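Long-range contacts in beta-mannosidase (Trichoderma harzianum, PDB 4CVU), which probably hydrolyses terminal beta-D-mannose residues from the non-reducing ends of beta-mannosides, as a fungal member of glycoside hydrolase family 2: residues S599-T605 with E721-K727; V895-D901 with V914-Q920; V254-F260 with M297-V303. One frame throughout, in Å; residues are numbered along the deposited sequence. Where two conformers were deposited one is given.

Interaction 1: S599-T605 with E721-K727; sequences SMPSIQT and EYDGRWK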
loop_
_atom_site.group_PDB
_atom_site.type_symbol
_atom_site.label_atom_id
_atom_site.label_comp_id
_atom_site.label_asym_id
_atom_site.label_seq_id
_atom_site.Cartn_x
_atom_site.Cartn_y
_atom_site.Cartn_z
ATOM N N SER A 599 -12.003 11.568 14.853
ATOM C CA SER A 599 -11.777 12.327 13.679
ATOM C C SER A 599 -10.812 11.430 12.842
ATOM O O SER A 599 -10.193 10.531 13.409
ATOM C CB SER A 599 -11.087 13.640 14.060
ATOM O OG SER A 599 -9.720 13.428 14.537
ATOM N N MET A 600 -10.766 11.689 11.542
ATOM C CA MET A 600 -9.894 10.945 10.628
ATOM C C MET A 600 -8.474 11.252 10.928
ATOM O O MET A 600 -8.146 12.362 11.325
ATOM C CB MET A 600 -10.140 11.419 9.198
ATOM C CG MET A 600 -11.339 10.965 8.439
ATOM S SD MET A 600 -11.472 9.224 8.348
ATOM C CE MET A 600 -12.721 8.945 7.136
ATOM N N PRO A 601 -7.547 10.305 10.639
ATOM C CA PRO A 601 -6.184 10.744 10.701
ATOM C C PRO A 601 -5.745 11.415 9.384
ATOM O O PRO A 601 -6.453 11.354 8.356
ATOM C CB PRO A 601 -5.418 9.413 10.847
ATOM C CG PRO A 601 -6.236 8.415 10.121
ATOM C CD PRO A 601 -7.663 8.845 10.448
ATOM N N SER A 602 -4.527 11.967 9.380
ATOM C CA SER A 602 -3.965 12.565 8.174
ATOM C C SER A 602 -3.943 11.555 7.029
ATOM O O SER A 602 -3.902 10.350 7.256
ATOM C CB SER A 602 -2.523 13.025 8.468
ATOM O OG SER A 602 -1.730 11.878 8.700
ATOM N N ILE A 603 -3.978 12.061 5.796
ATOM C CA ILE A 603 -3.784 11.189 4.646
ATOM C C ILE A 603 -2.395 10.525 4.689
ATOM O O ILE A 603 -2.239 9.405 4.181
ATOM C CB ILE A 603 -4.040 11.900 3.289
ATOM C CG1 ILE A 603 -3.897 10.908 2.126
ATOM C CG2 ILE A 603 -3.112 13.102 3.079
ATOM C CD1 ILE A 603 -4.342 11.446 0.786
ATOM N N GLN A 604 -1.391 11.174 5.290
ATOM C CA GLN A 604 -0.026 10.559 5.293
ATOM C C GLN A 604 -0.087 9.346 6.220
ATOM O O GLN A 604 0.568 8.336 5.987
ATOM C CB GLN A 604 1.074 11.516 5.769
ATOM C CG GLN A 604 1.313 12.750 4.871
ATOM C CD GLN A 604 0.283 13.860 5.025
ATOM O OE1 GLN A 604 -0.543 13.851 5.901
ATOM N NE2 GLN A 604 0.367 14.853 4.163
ATOM N N THR A 605 -0.895 9.453 7.298
ATOM C CA THR A 605 -1.068 8.328 8.208
ATOM C C THR A 605 -1.844 7.195 7.463
ATOM O O THR A 605 -1.307 6.054 7.327
ATOM C CB THR A 605 -1.694 8.738 9.559
ATOM O OG1 THR A 605 -0.725 9.438 10.401
ATOM C CG2 THR A 605 -2.168 7.550 10.267
ATOM N N GLU A 721 -1.488 10.457 16.228
ATOM C CA GLU A 721 -1.729 9.360 15.321
ATOM C C GLU A 721 -0.627 8.305 15.582
ATOM O O GLU A 721 0.307 8.551 16.375
ATOM C CB GLU A 721 -1.800 9.897 13.853
ATOM C CG GLU A 721 -2.926 10.919 13.596
ATOM C CD GLU A 721 -2.818 11.646 12.246
ATOM O OE1 GLU A 721 -1.989 11.252 11.394
ATOM O OE2 GLU A 721 -3.594 12.588 12.002
ATOM N N TYR A 722 -0.799 7.127 14.988
ATOM C CA TYR A 722 -0.040 5.955 15.321
ATOM C C TYR A 722 1.452 6.237 15.375
ATOM O O TYR A 722 2.157 5.762 16.291
ATOM C CB TYR A 722 -0.371 4.791 14.377
ATOM C CG TYR A 722 0.467 3.525 14.553
ATOM C CD1 TYR A 722 0.373 2.708 15.705
ATOM C CD2 TYR A 722 1.350 3.136 13.561
ATOM C CE1 TYR A 722 1.157 1.577 15.835
ATOM C CE2 TYR A 722 2.127 2.008 13.691
ATOM C CZ TYR A 722 2.015 1.206 14.829
ATOM O OH TYR A 722 2.806 0.056 14.904
ATOM N N ASP A 723 1.919 7.059 14.440
ATOM C CA ASP A 723 3.390 7.241 14.278
ATOM C C ASP A 723 3.830 8.442 15.109
ATOM O O ASP A 723 4.991 8.791 15.165
ATOM C CB ASP A 723 3.769 7.363 12.821
ATOM C CG ASP A 723 3.430 8.711 12.181
ATOM O OD1 ASP A 723 2.630 9.569 12.685
ATOM O OD2 ASP A 723 3.950 8.854 11.056
ATOM N N GLY A 724 2.846 9.087 15.724
ATOM C CA GLY A 724 3.103 10.251 16.536
ATOM C C GLY A 724 2.639 11.584 15.977
ATOM O O GLY A 724 2.682 12.563 16.701
ATOM N N ARG A 725 2.188 11.621 14.706
ATOM C CA ARG A 725 1.876 12.869 14.008
ATOM C C ARG A 725 0.739 13.523 14.773
ATOM O O ARG A 725 -0.184 12.851 15.108
ATOM C CB ARG A 725 1.328 12.593 12.588
ATOM C CG ARG A 725 0.914 13.870 11.834
ATOM C CD ARG A 725 0.400 13.642 10.436
ATOM N NE ARG A 725 1.508 13.322 9.537
ATOM C CZ ARG A 725 2.189 14.193 8.774
ATOM N NH1 ARG A 725 1.888 15.481 8.749
ATOM N NH2 ARG A 725 3.217 13.748 8.018
ATOM N N TRP A 726 0.840 14.813 14.962
ATOM C CA TRP A 726 -0.198 15.642 15.574
ATOM C C TRP A 726 -1.371 15.916 14.626
ATOM O O TRP A 726 -1.195 16.407 13.529
ATOM C CB TRP A 726 0.428 16.942 16.006
ATOM C CG TRP A 726 1.288 16.828 17.203
ATOM C CD1 TRP A 726 2.054 15.796 17.542
ATOM C CD2 TRP A 726 1.418 17.787 18.258
ATOM N NE1 TRP A 726 2.710 16.037 18.729
ATOM C CE2 TRP A 726 2.337 17.259 19.188
ATOM C CE3 TRP A 726 0.902 19.061 18.472
ATOM C CZ2 TRP A 726 2.700 17.928 20.339
ATOM C CZ3 TRP A 726 1.283 19.741 19.607
ATOM C CH2 TRP A 726 2.157 19.152 20.549
ATOM N N LYS A 727 -2.579 15.652 15.105
ATOM C CA LYS A 727 -3.785 16.188 14.527
ATOM C C LYS A 727 -3.833 17.670 14.857
ATOM O O LYS A 727 -2.890 18.213 15.435
ATOM C CB LYS A 727 -5.036 15.495 15.099
ATOM C CG LYS A 727 -5.116 13.999 14.807
ATOM C CD LYS A 727 -6.533 13.464 15.010
ATOM C CE LYS A 727 -6.569 11.943 14.823
ATOM N NZ LYS A 727 -7.854 11.249 15.138
HETATM O O HOH W 1 1.778 10.326 9.664
HETATM O O HOH W 2 0.683 6.989 11.679
#
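Glu-721 opens the loop 721-727, which follows strand 702-705, the last strand of the mixed sheet, and precedes helix 729-736 in what is probably, as in family 2 enzymes, the (beta/alpha)8-barrel catalytic domain. This residue carries most of the contact's polar load. Its OE2 accepts from Ser-602 N at 2.9 Å, while its OE1 accepts from Ser-602 OG at 2.8 Å and from Thr-605 OG1 at only 2.4 Å, a very short hydrogen bond. These donors cluster at the start of helix 603-609, where Ser-602 is the N-cap: its OG accepts a hydrogen bond from Thr-605 N at 2.9 Å. A type I turn from Glu-721 to Gly-724, closed by Gly-724 N to Glu-721 O at 2.7 Å, then reverses the loop. Asp-723 OD1 accepts from Arg-725 N at 2.9 Å, forming an Asx turn, and its OD2 also bonds Gln-608, further along the helix. Water 1 joins Thr-605 OG1 (2.8 Å), Asp-723 OD2 (3.0 Å) and Arg-725 NE (3.0 Å). The guanidinium of Arg-725 has Gln-604 CG over one face, with CG to NH2 at 3.8 Å; its NH1 bonds the carbonyl of His-891. At the end of the segment, Lys-727 extends its side chain to bring NZ to Ser-599 O at 3.0 Å and Ser-599 OG at 2.9 Å; this hydroxyl also bonds Gln-679. The close contacts are mostly polar, with Pro-601 CB to Glu-721 CD at 3.7 Å a minor packing contact, consistent with hydrogen bonds from Ser-602, Thr-605 and Lys-727 holding loop and helix start together.

Interaction 2: V895-D901 with V914-Q920; sequences VLGFFDD and VGFTLQQ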
loop_
_atom_site.group_PDB
_atom_site.type_symbol
_atom_site.label_atom_id
_atom_site.label_comp_id
_atom_site.label_asym_id
_atom_site.label_seq_id
_atom_site.Cartn_x
_atom_site.Cartn_y
_atom_site.Cartn_z
ATOM N N VAL A 895 9.548 12.775 8.244
ATOM C CA VAL A 895 10.028 13.430 9.445
ATOM C C VAL A 895 9.023 13.275 10.590
ATOM O O VAL A 895 7.810 13.213 10.337
ATOM C CB VAL A 895 10.333 14.937 9.128
ATOM C CG1 VAL A 895 9.072 15.738 8.928
ATOM C CG2 VAL A 895 11.127 15.551 10.241
ATOM N N LEU A 896 9.538 13.149 11.836
ATOM C CA LEU A 896 8.698 13.109 13.031
ATOM C C LEU A 896 8.932 14.335 13.923
ATOM O O LEU A 896 10.060 14.761 14.070
ATOM C CB LEU A 896 8.989 11.820 13.792
ATOM C CG LEU A 896 8.697 10.526 13.010
ATOM C CD1 LEU A 896 9.248 9.313 13.743
ATOM C CD2 LEU A 896 7.203 10.399 12.793
ATOM N N GLY A 897 7.866 14.892 14.504
ATOM C CA GLY A 897 7.965 16.047 15.346
ATOM C C GLY A 897 6.696 16.848 15.418
ATOM O O GLY A 897 5.625 16.342 15.123
ATOM N N PHE A 898 6.818 18.114 15.788
ATOM C CA PHE A 898 5.675 18.998 15.883
ATOM C C PHE A 898 6.138 20.464 15.872
ATOM O O PHE A 898 7.237 20.779 16.323
ATOM C CB PHE A 898 4.830 18.667 17.115
ATOM C CG PHE A 898 5.628 18.521 18.392
ATOM C CD1 PHE A 898 5.974 19.650 19.143
ATOM C CD2 PHE A 898 6.043 17.273 18.839
ATOM C CE1 PHE A 898 6.714 19.535 20.321
ATOM C CE2 PHE A 898 6.784 17.140 20.013
ATOM C CZ PHE A 898 7.135 18.285 20.747
ATOM N N PHE A 899 5.273 21.331 15.375
ATOM C CA PHE A 899 5.513 22.774 15.322
ATOM C C PHE A 899 5.207 23.399 16.698
ATOM O O PHE A 899 4.421 22.848 17.483
ATOM C CB PHE A 899 4.630 23.415 14.252
ATOM C CG PHE A 899 4.932 22.949 12.853
ATOM C CD1 PHE A 899 5.946 23.564 12.099
ATOM C CD2 PHE A 899 4.201 21.911 12.268
ATOM C CE1 PHE A 899 6.253 23.128 10.812
ATOM C CE2 PHE A 899 4.506 21.470 10.986
ATOM C CZ PHE A 899 5.525 22.094 10.252
ATOM N N ASP A 900 5.779 24.581 16.955
ATOM C CA ASP A 900 5.557 25.245 18.254
ATOM C C ASP A 900 4.209 25.934 18.306
ATOM O O ASP A 900 3.778 26.400 19.350
ATOM C CB ASP A 900 6.698 26.204 18.613
ATOM C CG ASP A 900 6.737 27.448 17.749
ATOM O OD1 ASP A 900 5.689 27.882 17.220
ATOM O OD2 ASP A 900 7.841 28.045 17.633
ATOM N N ASP A 901 3.546 25.993 17.153
ATOM C CA ASP A 901 2.171 26.454 17.087
ATOM C C ASP A 901 1.568 26.004 15.760
ATOM O O ASP A 901 2.298 25.730 14.813
ATOM C CB ASP A 901 2.091 27.979 17.170
ATOM C CG ASP A 901 0.723 28.458 17.642
ATOM O OD1 ASP A 901 -0.052 27.628 18.162
ATOM O OD2 ASP A 901 0.414 29.649 17.470
ATOM N N VAL A 914 7.449 30.228 13.363
ATOM C CA VAL A 914 7.060 28.923 13.925
ATOM C C VAL A 914 8.240 27.984 13.800
ATOM O O VAL A 914 8.694 27.721 12.704
ATOM C CB VAL A 914 5.845 28.342 13.163
ATOM C CG1 VAL A 914 5.451 27.001 13.739
ATOM C CG2 VAL A 914 4.639 29.294 13.215
ATOM N N GLY A 915 8.756 27.513 14.932
ATOM C CA GLY A 915 9.788 26.457 14.948
ATOM C C GLY A 915 9.181 25.055 14.985
ATOM O O GLY A 915 7.971 24.897 15.130
ATOM N N PHE A 916 10.042 24.052 14.857
ATOM C CA PHE A 916 9.659 22.650 14.807
ATOM C C PHE A 916 10.634 21.870 15.674
ATOM O O PHE A 916 11.852 22.022 15.543
ATOM C CB PHE A 916 9.736 22.143 13.350
ATOM C CG PHE A 916 9.157 20.757 13.119
ATOM C CD1 PHE A 916 7.807 20.589 12.852
ATOM C CD2 PHE A 916 9.968 19.641 13.103
ATOM C CE1 PHE A 916 7.264 19.325 12.612
ATOM C CE2 PHE A 916 9.445 18.375 12.841
ATOM C CZ PHE A 916 8.085 18.218 12.612
ATOM N N THR A 917 10.097 21.034 16.553
ATOM C CA THR A 917 10.903 20.075 17.308
ATOM C C THR A 917 11.162 18.837 16.458
ATOM O O THR A 917 10.270 18.035 16.255
ATOM C CB THR A 917 10.169 19.719 18.594
ATOM O OG1 THR A 917 9.972 20.924 19.336
ATOM C CG2 THR A 917 10.931 18.711 19.430
ATOM N N LEU A 918 12.358 18.731 15.903
ATOM C CA LEU A 918 12.702 17.636 15.022
ATOM C C LEU A 918 13.053 16.443 15.880
ATOM O O LEU A 918 14.048 16.468 16.578
ATOM C CB LEU A 918 13.885 18.004 14.115
ATOM C CG LEU A 918 14.354 16.960 13.102
ATOM C CD1 LEU A 918 13.218 16.582 12.193
ATOM C CD2 LEU A 918 15.512 17.509 12.281
ATOM N N GLN A 919 12.234 15.399 15.834
ATOM C CA GLN A 919 12.492 14.171 16.591
ATOM C C GLN A 919 13.216 13.148 15.752
ATOM O O GLN A 919 14.082 12.445 16.254
ATOM C CB GLN A 919 11.222 13.567 17.130
ATOM C CG GLN A 919 10.509 14.490 18.072
ATOM C CD GLN A 919 9.169 13.974 18.488
ATOM O OE1 GLN A 919 8.392 13.540 17.650
ATOM N NE2 GLN A 919 8.886 14.000 19.793
ATOM N N GLN A 920 12.857 13.050 14.473
ATOM C CA GLN A 920 13.574 12.157 13.569
ATOM C C GLN A 920 13.452 12.641 12.147
ATOM O O GLN A 920 12.409 13.068 11.750
ATOM C CB GLN A 920 12.984 10.739 13.641
ATOM C CG GLN A 920 13.628 9.740 12.681
ATOM C CD GLN A 920 12.947 8.386 12.729
ATOM O OE1 GLN A 920 13.439 7.486 13.363
ATOM N NE2 GLN A 920 11.782 8.266 12.094
HETATM O O HOH W 3 8.121 22.750 18.536
#
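Four well-formed backbone hydrogen bonds hold 895-901 against 914-920: Leu-896 N to Gln-920 O, Gln-919 N to Leu-896 O, Thr-917 N to Phe-898 O and Asp-900 N to Gly-915 O, each 2.9 Å. At the far end Asp-900 OD2 accepts a hydrogen bond from Gly-915 N, also at 2.9 Å. The strands run antiparallel, their axes 154° apart and 4.6 Å at closest. Their ladder is irregular: Gln-919 and Gln-920 both face Leu-896, a classic beta bulge, and Gln-920 N reaches Leu-896 O only weakly (3.3 Å). Water 3 hydrogen-bonds to Phe-898 O at 3.1 Å and Thr-917 OG1 at 2.7 Å.

Packing divides between the two faces of the sheet. Phe-899 and Phe-916, a non-hydrogen-bonded pair with CA atoms 4.2 Å apart, form a T-shaped stack: the edge of Phe-916 meets the face of Phe-899, with centroids 4.7 Å apart and planes at 70°. Val-914 CG1 touches Phe-899 CB at 3.7 Å. Phe-916 also packs against Gly-897, whose C is 3.4 Å from Phe-916 CZ; a CB on Gly-897 would clash with that ring and with Thr-917 O. On the other face Thr-917 CB sits 4.1 Å from the centroid of the Phe-898 ring, a CH-pi contact.

Strand 895-899 is one of the two outermost strands of a four-stranded sheet in the C-terminal Ig-fold domain. Backbone bonds, supplemented by Asp-900 OD2, thus fix the pairing despite the bulge, leaving Phe-898 to stack on Trp-726 and pack on helix 401-413, while Phe-899 and Phe-916 pack on the other face.

Interaction 3: V254-F260 with M297-V303; sequences VNASLDF and MTVTGSV. With NAG (2-acetamido-2-deoxy-beta-D-glucopyranose), chain E; MAN (alpha-D-mannopyranose), chain B.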
loop_
_atom_site.group_PDB
_atom_site.type_symbol
_atom_site.label_atom_id
_atom_site.label_comp_id
_atom_site.label_asym_id
_atom_site.label_seq_id
_atom_site.Cartn_x
_atom_site.Cartn_y
_atom_site.Cartn_z
ATOM N N VAL A 254 10.795 5.192 54.944
ATOM C CA VAL A 254 11.175 4.398 53.790
ATOM C C VAL A 254 11.050 2.923 54.151
ATOM O O VAL A 254 11.778 2.435 54.992
ATOM C CB VAL A 254 12.617 4.689 53.380
ATOM C CG1 VAL A 254 13.035 3.835 52.181
ATOM C CG2 VAL A 254 12.793 6.178 53.080
ATOM N N ASN A 255 10.104 2.224 53.528
ATOM C CA ASN A 255 9.886 0.815 53.758
ATOM C C ASN A 255 10.326 0.005 52.541
ATOM O O ASN A 255 9.960 0.337 51.429
ATOM C CB ASN A 255 8.402 0.577 54.035
ATOM C CG ASN A 255 8.111 -0.811 54.577
ATOM O OD1 ASN A 255 8.990 -1.503 55.092
ATOM N ND2 ASN A 255 6.851 -1.216 54.463
ATOM N N ALA A 256 11.103 -1.044 52.754
ATOM C CA ALA A 256 11.661 -1.817 51.669
ATOM C C ALA A 256 11.352 -3.273 51.888
ATOM O O ALA A 256 11.782 -3.843 52.857
ATOM C CB ALA A 256 13.159 -1.614 51.584
ATOM N N SER A 257 10.613 -3.879 50.966
ATOM C CA SER A 257 10.228 -5.276 51.042
ATOM C C SER A 257 10.692 -5.982 49.759
ATOM O O SER A 257 10.310 -5.592 48.629
ATOM C CB SER A 257 8.710 -5.381 51.235
ATOM O OG SER A 257 8.323 -6.721 51.457
ATOM N N LEU A 258 11.529 -6.995 49.917
ATOM C CA LEU A 258 12.190 -7.637 48.767
ATOM C C LEU A 258 11.771 -9.095 48.571
ATOM O O LEU A 258 11.915 -9.899 49.499
ATOM C CB LEU A 258 13.699 -7.607 48.967
ATOM C CG LEU A 258 14.456 -6.324 48.607
ATOM C CD1 LEU A 258 14.219 -5.197 49.596
ATOM C CD2 LEU A 258 15.955 -6.653 48.539
ATOM N N ASP A 259 11.292 -9.430 47.366
ATOM C CA ASP A 259 11.004 -10.810 46.979
ATOM C C ASP A 259 12.240 -11.422 46.302
ATOM O O ASP A 259 12.967 -10.720 45.611
ATOM C CB ASP A 259 9.796 -10.872 46.033
ATOM C CG ASP A 259 8.543 -10.253 46.646
ATOM O OD1 ASP A 259 8.345 -10.433 47.856
ATOM O OD2 ASP A 259 7.767 -9.566 45.925
ATOM N N PHE A 260 12.473 -12.722 46.505
ATOM C CA PHE A 260 13.706 -13.372 46.024
ATOM C C PHE A 260 13.574 -14.896 45.839
ATOM O O PHE A 260 12.600 -15.505 46.265
ATOM C CB PHE A 260 14.867 -13.053 46.984
ATOM C CG PHE A 260 14.625 -13.511 48.416
ATOM C CD1 PHE A 260 14.937 -14.803 48.819
ATOM C CD2 PHE A 260 14.050 -12.655 49.347
ATOM C CE1 PHE A 260 14.680 -15.232 50.130
ATOM C CE2 PHE A 260 13.788 -13.076 50.645
ATOM C CZ PHE A 260 14.099 -14.363 51.044
ATOM N N MET A 297 10.332 -16.430 50.960
ATOM C CA MET A 297 10.757 -15.691 49.768
ATOM C C MET A 297 10.731 -14.172 49.879
ATOM O O MET A 297 10.775 -13.486 48.888
ATOM C CB MET A 297 9.949 -16.135 48.553
ATOM C CG MET A 297 8.530 -15.589 48.510
ATOM S SD MET A 297 7.641 -15.946 46.988
ATOM C CE MET A 297 7.467 -17.716 47.107
ATOM N N THR A 298 10.682 -13.652 51.080
ATOM C CA THR A 298 10.612 -12.211 51.249
ATOM C C THR A 298 11.326 -11.718 52.492
ATOM O O THR A 298 11.363 -12.404 53.514
ATOM C CB THR A 298 9.154 -11.720 51.245
ATOM O OG1 THR A 298 8.535 -12.090 49.995
ATOM C CG2 THR A 298 9.088 -10.201 51.400
ATOM N N VAL A 299 11.922 -10.535 52.374
ATOM C CA VAL A 299 12.562 -9.877 53.505
ATOM C C VAL A 299 12.218 -8.384 53.461
ATOM O O VAL A 299 12.242 -7.751 52.384
ATOM C CB VAL A 299 14.080 -10.122 53.531
ATOM C CG1 VAL A 299 14.759 -9.503 52.333
ATOM C CG2 VAL A 299 14.690 -9.597 54.836
ATOM N N THR A 300 11.871 -7.838 54.626
ATOM C CA THR A 300 11.349 -6.484 54.745
ATOM C C THR A 300 11.966 -5.728 55.912
ATOM O O THR A 300 12.194 -6.303 56.986
ATOM C CB THR A 300 9.826 -6.532 54.989
ATOM O OG1 THR A 300 9.199 -7.370 54.006
ATOM C CG2 THR A 300 9.217 -5.147 54.945
ATOM N N GLY A 301 12.215 -4.442 55.718
ATOM C CA GLY A 301 12.614 -3.550 56.816
ATOM C C GLY A 301 12.302 -2.105 56.494
ATOM O O GLY A 301 11.978 -1.770 55.339
ATOM N N SER A 302 12.395 -1.235 57.501
ATOM C CA SER A 302 12.126 0.184 57.297
ATOM C C SER A 302 13.108 1.095 58.004
ATOM O O SER A 302 13.883 0.660 58.856
ATOM C CB SER A 302 10.704 0.539 57.728
ATOM O OG SER A 302 10.608 0.723 59.110
ATOM N N VAL A 303 13.054 2.371 57.649
ATOM C CA VAL A 303 13.867 3.394 58.302
ATOM C C VAL A 303 13.157 4.730 58.238
ATOM O O VAL A 303 12.430 5.005 57.282
ATOM C CB VAL A 303 15.268 3.508 57.668
ATOM C CG1 VAL A 303 15.216 3.983 56.242
ATOM C CG2 VAL A 303 16.153 4.440 58.485
HETATM C C1 NAG E . 6.347 -2.508 54.878
HETATM C C2 NAG E . 5.398 -2.454 56.073
HETATM C C3 NAG E . 4.922 -3.852 56.407
HETATM C C4 NAG E . 4.252 -4.487 55.172
HETATM C C5 NAG E . 5.202 -4.391 53.979
HETATM C C6 NAG E . 4.617 -4.828 52.640
HETATM C C7 NAG E . 5.787 -0.627 57.657
HETATM C C8 NAG E . 6.605 -0.118 58.810
HETATM N N2 NAG E . 6.093 -1.832 57.195
HETATM O O3 NAG E . 4.005 -3.752 57.467
HETATM O O4 NAG E . 3.965 -5.849 55.419
HETATM O O5 NAG E . 5.644 -3.071 53.797
HETATM O O6 NAG E . 5.682 -4.857 51.703
HETATM O O7 NAG E . 4.884 0.070 57.203
HETATM C C1 MAN B . 2.412 -13.336 49.224
HETATM C C2 MAN B . 3.183 -14.622 49.021
HETATM C C3 MAN B . 4.451 -14.586 49.864
HETATM C C4 MAN B . 5.225 -13.273 49.642
HETATM C C5 MAN B . 4.327 -12.046 49.666
HETATM C C6 MAN B . 5.087 -10.791 49.250
HETATM O O2 MAN B . 3.551 -14.743 47.652
HETATM O O3 MAN B . 5.276 -15.673 49.491
HETATM O O4 MAN B . 6.178 -13.072 50.668
HETATM O O5 MAN B . 3.221 -12.227 48.851
HETATM O O6 MAN B . 5.671 -10.911 47.973
#
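Val-254, Ala-256 and Leu-258 share one face of the sheet with Val-299 and Val-303. Across the strands Val-254 CB lies 3.9 Å from Val-303 CG1, and Leu-258 CB 4.0 Å from Val-299 CG1. The Phe-260 ring extends this patch, its CE2 4.1 Å from Val-299 CG1 and one face over the backbone of Met-297. Facing them across the interior are Ile-326 and Val-328 of strand 324-332, with Leu-340 of strand 340-346. Gly-301 supplies no side chain opposite Ala-256.

Seven backbone hydrogen bonds join the strands, whose axes run antiparallel at 170° with a closest approach of 4.6 Å. Three pairs are reciprocal: Val-254 with Val-303 (N to O 2.9 Å each way), Ala-256 with Gly-301 (Ala-256 N to Gly-301 O 2.8 Å, Gly-301 N to Ala-256 O 3.0 Å) and Leu-258 with Val-299 (Leu-258 N to Val-299 O 2.7 Å, Val-299 N to Leu-258 O 2.9 Å). Phe-260 N to Met-297 O, at 3.0 Å, closes the series. This unbroken ladder lies within the immunoglobulin-like beta-sandwich domain of family 2 glycoside hydrolases.

The opposite face, bearing Asn-255, Ser-257, Asp-259, Thr-298 and Thr-300, is polar. Ser-257 OG and Thr-300 OG1 share a hydrogen bond of 2.8 Å, and Thr-298 OG1 donates to Asp-259 OD1 at 2.7 Å. Arg-473 makes a salt bridge to Asp-259 OD2 and a hydrogen bond to Ser-257 OG. Asn-255 carries an N-linked glycan, its ND2 bonded to NAG C1 at 1.4 Å, and on the same face a mannose donates from O6 to Asp-259 OD1 at 2.7 Å and from O4 to Thr-298 OG1 at 2.6 Å.

How the interactions relate
Interactions 1 and 2 are neighbours, with centres 15 Å apart: Trp-726 CE2 packs 3.5 Å from Phe-898 CB, and Asp-723 O lies 3.6 Å from Leu-896 CD2. The loop 721-727 touches both helix 603-609 and the C-terminal Ig-fold domain, with Asp-723 and Arg-725 taking part on both sides and Trp-726 on the Ig-fold side. In interaction 2 the side chain of Gln-919 is about 5 Å from a sodium ion and that of Gln-920 about 7 Å from a cadmium ion. Interaction 3 stands apart, its centre 46 Å from that of interaction 1 and 45 Å from that of interaction 2. It belongs to another Ig-like domain earlier in the chain, and its sugars are glycans attached to the protein, not substrate.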